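Local coordinates for protein inactive glucansucrase (Lactobacillus reuteri, PDB 5JBD) that belongs to glycosyl hydrolase family 70, is known as an inactive glucansucrase and carries a TIM-barrel fold with a bound calcium ion, at residues 81-84 / 85-89; 309-312 / 313-317; 565-568 / 569-572. One frame throughout, in Å; residues are numbered along the deposited sequence. Where two conformers were deposited one is given.

Contact 1. Residues 81-84 / 85-89; sequences PLLM and YIWPS
Tyr85 lies along the last residue of the turn before it, its ring atom CD2 3.8 Å from Met84 CB. CG of Tyr85 is anti to the residue's own carbonyl carbon (chi1 -61°), which lays the ring alongside 81-84, edge toward Pro81 O. That oxygen lies near the ring plane, 3.8 Å from CD2 of Tyr85. Met84 is pinned through its backbone as well: its N bonds to Pro81 O at 3.2 Å, while its O accepts from Arg137 of helix 126-147. Its side chain packs on Ile140 of that helix, on Leu153 of helix 151-162 and on Phe96 of helix 90-101, and Tyr85 meets Tyr59 edge-to-face. The backbone is a single 3-10 turn, 82-84, that leads from strand 80-81 toward helix 90-101. Where it ends, Leu82 O is gripped twice: by Tyr85 N at 2.9 Å, three residues on and above the carbonyl plane, and by Ile86 N at 2.8 Å, nearly along the C=O axis. Beside that second bond the two side chains run alongside each other in the same direction, Leu82 CB 4.0 Å from Ile86 CG1. Leu83 turns to the indole instead. Its CD2 touches Trp87 CD1 at 3.8 Å, and Trp87 NE1 sits 2.8 Å from Leu83 O.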
loop_
_atom_site.group_PDB
_atom_site.type_symbol
_atom_site.label_atom_id
_atom_site.label_comp_id
_atom_site.label_asym_id
_atom_site.label_seq_id
_atom_site.Cartn_x
_atom_site.Cartn_y
_atom_site.Cartn_z
ATOM N N PRO A 81 -26.131 -8.880 27.222
ATOM C CA PRO A 81 -25.123 -9.642 26.510
ATOM C C PRO A 81 -25.401 -11.138 26.598
ATOM O O PRO A 81 -25.765 -11.653 27.680
ATOM C CB PRO A 81 -23.832 -9.279 27.244
ATOM C CG PRO A 81 -24.274 -8.977 28.626
ATOM C CD PRO A 81 -25.591 -8.296 28.470
ATOM N N LEU A 82 -25.243 -11.820 25.468
ATOM C CA LEU A 82 -25.444 -13.268 25.398
ATOM C C LEU A 82 -24.536 -14.029 26.381
ATOM O O LEU A 82 -24.939 -15.071 26.921
ATOM C CB LEU A 82 -25.278 -13.772 23.960
ATOM C CG LEU A 82 -26.435 -13.468 22.991
ATOM C CD1 LEU A 82 -26.018 -13.591 21.529
ATOM C CD2 LEU A 82 -27.622 -14.369 23.282
ATOM N N LEU A 83 -23.342 -13.489 26.660
ATOM C CA LEU A 83 -22.385 -14.136 27.575
ATOM C C LEU A 83 -22.798 -14.207 29.039
ATOM O O LEU A 83 -22.117 -14.876 29.818
ATOM C CB LEU A 83 -20.987 -13.494 27.466
ATOM C CG LEU A 83 -20.174 -14.028 26.289
ATOM C CD1 LEU A 83 -19.034 -13.067 25.959
ATOM C CD2 LEU A 83 -19.670 -15.449 26.539
ATOM N N MET A 84 -23.873 -13.518 29.423
ATOM C CA MET A 84 -24.524 -13.743 30.727
ATOM C C MET A 84 -25.312 -15.059 30.794
ATOM O O MET A 84 -25.608 -15.533 31.905
ATOM C CB MET A 84 -25.515 -12.612 31.048
ATOM C CG MET A 84 -24.879 -11.360 31.593
ATOM S SD MET A 84 -26.076 -10.028 31.663
ATOM C CE MET A 84 -27.137 -10.551 33.012
ATOM N N TYR A 85 -25.703 -15.587 29.622
ATOM C CA TYR A 85 -26.607 -16.744 29.504
ATOM C C TYR A 85 -26.033 -17.965 28.780
ATOM O O TYR A 85 -26.452 -19.086 29.081
ATOM C CB TYR A 85 -27.878 -16.336 28.749
ATOM C CG TYR A 85 -28.686 -15.242 29.411
ATOM C CD1 TYR A 85 -29.693 -15.535 30.328
ATOM C CD2 TYR A 85 -28.464 -13.907 29.094
ATOM C CE1 TYR A 85 -30.445 -14.521 30.912
ATOM C CE2 TYR A 85 -29.207 -12.884 29.677
ATOM C CZ TYR A 85 -30.198 -13.195 30.581
ATOM O OH TYR A 85 -30.929 -12.193 31.185
ATOM N N ILE A 86 -25.141 -17.760 27.797
ATOM C CA ILE A 86 -24.576 -18.853 26.995
ATOM C C ILE A 86 -23.064 -18.734 26.847
ATOM O O ILE A 86 -22.508 -17.630 26.871
ATOM C CB ILE A 86 -25.210 -18.943 25.584
ATOM C CG1 ILE A 86 -24.996 -17.659 24.770
ATOM C CG2 ILE A 86 -26.698 -19.233 25.691
ATOM C CD1 ILE A 86 -25.396 -17.791 23.319
ATOM N N TRP A 87 -22.411 -19.888 26.685
ATOM C CA TRP A 87 -20.945 -19.988 26.574
ATOM C C TRP A 87 -20.580 -21.129 25.618
ATOM O O TRP A 87 -21.354 -22.072 25.468
ATOM C CB TRP A 87 -20.310 -20.243 27.947
ATOM C CG TRP A 87 -20.775 -19.259 28.968
ATOM C CD1 TRP A 87 -20.207 -18.065 29.256
ATOM C CD2 TRP A 87 -21.935 -19.364 29.796
ATOM N NE1 TRP A 87 -20.923 -17.419 30.224
ATOM C CE2 TRP A 87 -21.994 -18.193 30.577
ATOM C CE3 TRP A 87 -22.930 -20.332 29.951
ATOM C CZ2 TRP A 87 -23.013 -17.955 31.503
ATOM C CZ3 TRP A 87 -23.946 -20.106 30.879
ATOM C CH2 TRP A 87 -23.977 -18.923 31.649
ATOM N N PRO A 88 -19.410 -21.037 24.956
ATOM C CA PRO A 88 -18.951 -22.145 24.106
ATOM C C PRO A 88 -18.631 -23.440 24.856
ATOM O O PRO A 88 -18.617 -24.501 24.232
ATOM C CB PRO A 88 -17.688 -21.591 23.437
ATOM C CG PRO A 88 -17.247 -20.451 24.291
ATOM C CD PRO A 88 -18.478 -19.896 24.941
ATOM N N SER A 89 -18.378 -23.360 26.165
ATOM C CA SER A 89 -18.058 -24.542 26.971
ATOM C C SER A 89 -18.232 -24.293 28.458
ATOM O O SER A 89 -18.353 -23.144 28.897
ATOM C CB SER A 89 -16.601 -24.953 26.721
ATOM O OG SER A 89 -15.713 -23.938 27.175
#

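Contact 2. Residues 309-312 / 313-317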
loop_
_atom_site.group_PDB
_atom_site.type_symbol
_atom_site.label_atom_id
_atom_site.label_comp_id
_atom_site.label_asym_id
_atom_site.label_seq_id
_atom_site.Cartn_x
_atom_site.Cartn_y
_atom_site.Cartn_z
ATOM N N ASN A 309 1.198 5.012 -31.082
ATOM C CA ASN A 309 1.212 6.473 -31.133
ATOM C C ASN A 309 1.924 6.976 -29.863
ATOM O O ASN A 309 1.274 7.195 -28.832
ATOM C CB ASN A 309 -0.228 7.013 -31.236
ATOM C CG ASN A 309 -0.958 6.512 -32.474
ATOM O OD1 ASN A 309 -0.464 6.635 -33.588
ATOM N ND2 ASN A 309 -2.138 5.943 -32.280
ATOM N N PRO A 310 3.269 7.095 -29.915
ATOM C CA PRO A 310 4.067 7.477 -28.739
ATOM C C PRO A 310 3.646 8.764 -28.045
ATOM O O PRO A 310 3.707 8.832 -26.807
ATOM C CB PRO A 310 5.489 7.597 -29.310
ATOM C CG PRO A 310 5.512 6.621 -30.434
ATOM C CD PRO A 310 4.147 6.724 -31.050
ATOM N N GLN A 311 3.187 9.758 -28.813
ATOM C CA GLN A 311 2.721 11.013 -28.217
ATOM C C GLN A 311 1.526 10.780 -27.280
ATOM O O GLN A 311 1.505 11.306 -26.154
ATOM C CB GLN A 311 2.369 12.048 -29.306
ATOM C CG GLN A 311 1.921 13.435 -28.806
ATOM C CD GLN A 311 2.985 14.173 -27.996
ATOM O OE1 GLN A 311 2.809 14.397 -26.793
ATOM N NE2 GLN A 311 4.102 14.532 -28.640
ATOM N N ASN A 312 0.544 10.001 -27.747
ATOM C CA ASN A 312 -0.642 9.707 -26.947
ATOM C C ASN A 312 -0.297 8.793 -25.764
ATOM O O ASN A 312 -0.756 9.022 -24.650
ATOM C CB ASN A 312 -1.739 9.053 -27.805
ATOM C CG ASN A 312 -2.320 9.994 -28.839
ATOM O OD1 ASN A 312 -2.188 11.220 -28.749
ATOM N ND2 ASN A 312 -3.017 9.428 -29.799
ATOM N N ALA A 313 0.515 7.767 -26.009
ATOM C CA ALA A 313 0.935 6.856 -24.933
ATOM C C ALA A 313 1.657 7.621 -23.806
ATOM O O ALA A 313 1.300 7.497 -22.635
ATOM C CB ALA A 313 1.828 5.750 -25.477
ATOM N N ASN A 314 2.615 8.446 -24.183
ATOM C CA ASN A 314 3.434 9.204 -23.215
ATOM C C ASN A 314 2.641 10.312 -22.462
ATOM O O ASN A 314 2.892 10.553 -21.283
ATOM C CB ASN A 314 4.686 9.775 -23.891
ATOM C CG ASN A 314 5.660 8.687 -24.378
ATOM O OD1 ASN A 314 5.395 7.492 -24.254
ATOM N ND2 ASN A 314 6.788 9.109 -24.955
ATOM N N ASP A 315 1.677 10.941 -23.135
ATOM C CA ASP A 315 0.744 11.874 -22.473
ATOM C C ASP A 315 -0.112 11.185 -21.399
ATOM O O ASP A 315 -0.634 11.860 -20.498
ATOM C CB ASP A 315 -0.177 12.557 -23.487
ATOM C CG ASP A 315 0.507 13.680 -24.273
ATOM O OD1 ASP A 315 1.604 14.131 -23.906
ATOM O OD2 ASP A 315 -0.064 14.112 -25.295
ATOM N N HIS A 316 -0.261 9.859 -21.491
ATOM C CA HIS A 316 -1.022 9.082 -20.505
ATOM C C HIS A 316 -0.125 8.070 -19.792
ATOM O O HIS A 316 -0.494 6.915 -19.575
ATOM C CB HIS A 316 -2.236 8.443 -21.204
ATOM C CG HIS A 316 -3.192 9.459 -21.746
ATOM N ND1 HIS A 316 -4.108 10.114 -20.945
ATOM C CD2 HIS A 316 -3.342 9.978 -22.992
ATOM C CE1 HIS A 316 -4.788 10.980 -21.676
ATOM N NE2 HIS A 316 -4.347 10.916 -22.919
ATOM N N LEU A 317 1.062 8.544 -19.393
ATOM C CA LEU A 317 2.067 7.697 -18.762
ATOM C C LEU A 317 1.463 6.919 -17.625
ATOM O O LEU A 317 0.838 7.508 -16.747
ATOM C CB LEU A 317 3.227 8.551 -18.228
ATOM C CG LEU A 317 4.505 7.796 -17.847
ATOM C CD1 LEU A 317 5.151 7.137 -19.068
ATOM C CD2 LEU A 317 5.485 8.736 -17.143
#
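Asp315 folds back over the carbonyl of Gln311, its carboxylate carbon CG 3.2 Å from Gln311 O. That same oxygen takes the backbone N-H of Asp315, with N 3.0 Å from O. One residue earlier the pattern repeats: Asn314 N gives a 2.9 Å bond to Pro310 O, and the amide carbon CG of Asn314 stands 3.1 Å from that oxygen. In both residues CG lies beside the backbone N (chi1 -77° in Asp315, -65° in Asn314), which is what brings each flat group in over the acceptor its own N-H uses. The straightest link is Ala313 N to Asn309 O, at 173° and 3.0 Å. At the far end His316 N bonds to Ala313 O and only weakly, at 3.3 Å, to Asn312 O, while the imidazole edge, through CD2, comes within 3.2 Å of Asn312 O. Further out, the ring of His316 is fixed by stacking on Tyr304 and by a bond from ND1 to Asp278 O; Asn312 ND2 is held by His305 O. Lys743 touches Asp315, and Phe641 and Leu647 pack on Asn314. The whole is a short helix with proline in its first turn, inserted between helix 291-304 and strand 319-320 in a beta-alpha-beta crossover of the TIM barrel.

Contact 3. Residues 565-568 / 569-572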
loop_
_atom_site.group_PDB
_atom_site.type_symbol
_atom_site.label_atom_id
_atom_site.label_comp_id
_atom_site.label_asym_id
_atom_site.label_seq_id
_atom_site.Cartn_x
_atom_site.Cartn_y
_atom_site.Cartn_z
ATOM N N TYR A 565 33.906 22.634 -20.115
ATOM C CA TYR A 565 32.924 22.004 -19.226
ATOM C C TYR A 565 32.893 22.714 -17.881
ATOM O O TYR A 565 33.937 23.099 -17.346
ATOM C CB TYR A 565 33.238 20.507 -19.061
ATOM C CG TYR A 565 32.742 19.725 -20.237
ATOM C CD1 TYR A 565 33.478 19.657 -21.404
ATOM C CD2 TYR A 565 31.475 19.138 -20.211
ATOM C CE1 TYR A 565 33.006 18.979 -22.503
ATOM C CE2 TYR A 565 30.982 18.459 -21.307
ATOM C CZ TYR A 565 31.747 18.383 -22.448
ATOM O OH TYR A 565 31.273 17.705 -23.526
ATOM N N ARG A 566 31.688 22.893 -17.352
ATOM C CA ARG A 566 31.488 23.518 -16.062
ATOM C C ARG A 566 31.447 22.463 -14.964
ATOM O O ARG A 566 30.819 21.412 -15.116
ATOM C CB ARG A 566 30.166 24.313 -16.060
ATOM C CG ARG A 566 29.927 25.083 -14.768
ATOM C CD ARG A 566 28.850 26.148 -14.922
ATOM N NE ARG A 566 27.493 25.587 -14.994
ATOM C CZ ARG A 566 26.639 25.446 -13.968
ATOM N NH1 ARG A 566 26.962 25.796 -12.719
ATOM N NH2 ARG A 566 25.426 24.941 -14.192
ATOM N N ASN A 567 32.074 22.789 -13.843
ATOM C CA ASN A 567 32.092 21.952 -12.654
ATOM C C ASN A 567 30.764 22.133 -11.915
ATOM O O ASN A 567 30.641 22.971 -11.011
ATOM C CB ASN A 567 33.276 22.374 -11.767
ATOM C CG ASN A 567 33.558 21.401 -10.641
ATOM O OD1 ASN A 567 32.772 20.516 -10.353
ATOM N ND2 ASN A 567 34.713 21.576 -9.989
ATOM N N LEU A 568 29.771 21.339 -12.296
ATOM C CA LEU A 568 28.427 21.462 -11.717
ATOM C C LEU A 568 28.385 21.091 -10.238
ATOM O O LEU A 568 27.812 21.823 -9.424
ATOM C CB LEU A 568 27.431 20.585 -12.469
ATOM C CG LEU A 568 25.951 20.811 -12.111
ATOM C CD1 LEU A 568 25.419 22.027 -12.846
ATOM C CD2 LEU A 568 25.131 19.589 -12.471
ATOM N N ILE A 569 28.936 19.929 -9.908
ATOM C CA ILE A 569 29.059 19.472 -8.523
ATOM C C ILE A 569 30.441 18.855 -8.345
ATOM O O ILE A 569 30.865 18.063 -9.175
ATOM C CB ILE A 569 28.008 18.398 -8.156
ATOM C CG1 ILE A 569 26.583 18.926 -8.381
ATOM C CG2 ILE A 569 28.193 17.937 -6.705
ATOM C CD1 ILE A 569 25.496 17.897 -8.147
ATOM N N ASP A 570 31.109 19.195 -7.244
ATOM C CA ASP A 570 32.378 18.574 -6.853
ATOM C C ASP A 570 32.334 18.324 -5.342
ATOM O O ASP A 570 31.525 18.928 -4.627
ATOM C CB ASP A 570 33.562 19.476 -7.242
ATOM C CG ASP A 570 34.872 18.698 -7.513
ATOM O OD1 ASP A 570 35.001 17.518 -7.120
ATOM O OD2 ASP A 570 35.795 19.300 -8.108
ATOM N N THR A 571 33.188 17.421 -4.865
ATOM C CA THR A 571 33.217 17.040 -3.450
ATOM C C THR A 571 34.295 17.844 -2.699
ATOM O O THR A 571 35.387 18.063 -3.230
ATOM C CB THR A 571 33.445 15.519 -3.299
ATOM O OG1 THR A 571 32.452 14.810 -4.061
ATOM C CG2 THR A 571 33.354 15.082 -1.866
ATOM N N THR A 572 33.972 18.252 -1.464
ATOM C CA THR A 572 34.913 18.923 -0.538
ATOM C C THR A 572 35.017 18.109 0.748
ATOM O O THR A 572 34.246 17.171 0.956
ATOM C CB THR A 572 34.437 20.344 -0.153
ATOM O OG1 THR A 572 33.240 20.245 0.629
ATOM C CG2 THR A 572 34.188 21.197 -1.390
#
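A classic beta bulge breaks strand 564-571 at Leu568 and Ile569, which both face Val615 on the antiparallel neighbour 612-618. Just before it, Asn567 is the centre of an inverse gamma turn, and the axes of 565-568 and 569-571 make an angle of 57°. With two residues spent opposite one, Leu568 and Ile569 send their side chains to the same side of the sheet, CG of Leu568 4.2 Å from CG1 of Ile569. There both meet helix 483-496, Leu568 on Thr488 and Ala492, Ile569 on Leu489. Asn567 and Asp570 close over the kink. Each has CG anti to the backbone N (chi1 -169° and -152°), and the two side chains cross at about a right angle, with Asn567 OD1 3.4 Å from Asp570 CB. Asn567 ND2 donates across the bulge to Asp570 OD2, with N and O 3.1 Å apart. This carboxylate oxygen also bonds to Ser583 OG and Asn585 ND2, while Asn567 ND2 gives to Pro586 O too, so the buried polar pair is tied to the loop before strand 588-590. Asn567 ND2 reaches OD2 on its anti side, tilted out of the carboxylate plane; Asp570 OD1 takes the backbone N of Thr571 at 2.9 Å, likewise anti and tilted from that plane.

The three local contacts are widely spread: contacts 1 and 3 lie on opposite sides of the chain's centre, their own centres 76 Å apart, and the centres of contacts 2 and 3 are about 36 Å apart. No secondary-structure element is shared. Contacts 1 and 3 are buried; contact 2, on the outer crossover of the barrel, is only partly so, and it is rich in amide and carboxylate side chains resting on helical carbonyls. Contact 1 instead wraps aromatic and aliphatic groups among several helices. Contact 3 divides the two chemistries, with aliphatic side chains against a helix and a hydrogen-bonded amide-carboxylate pair linked to a loop.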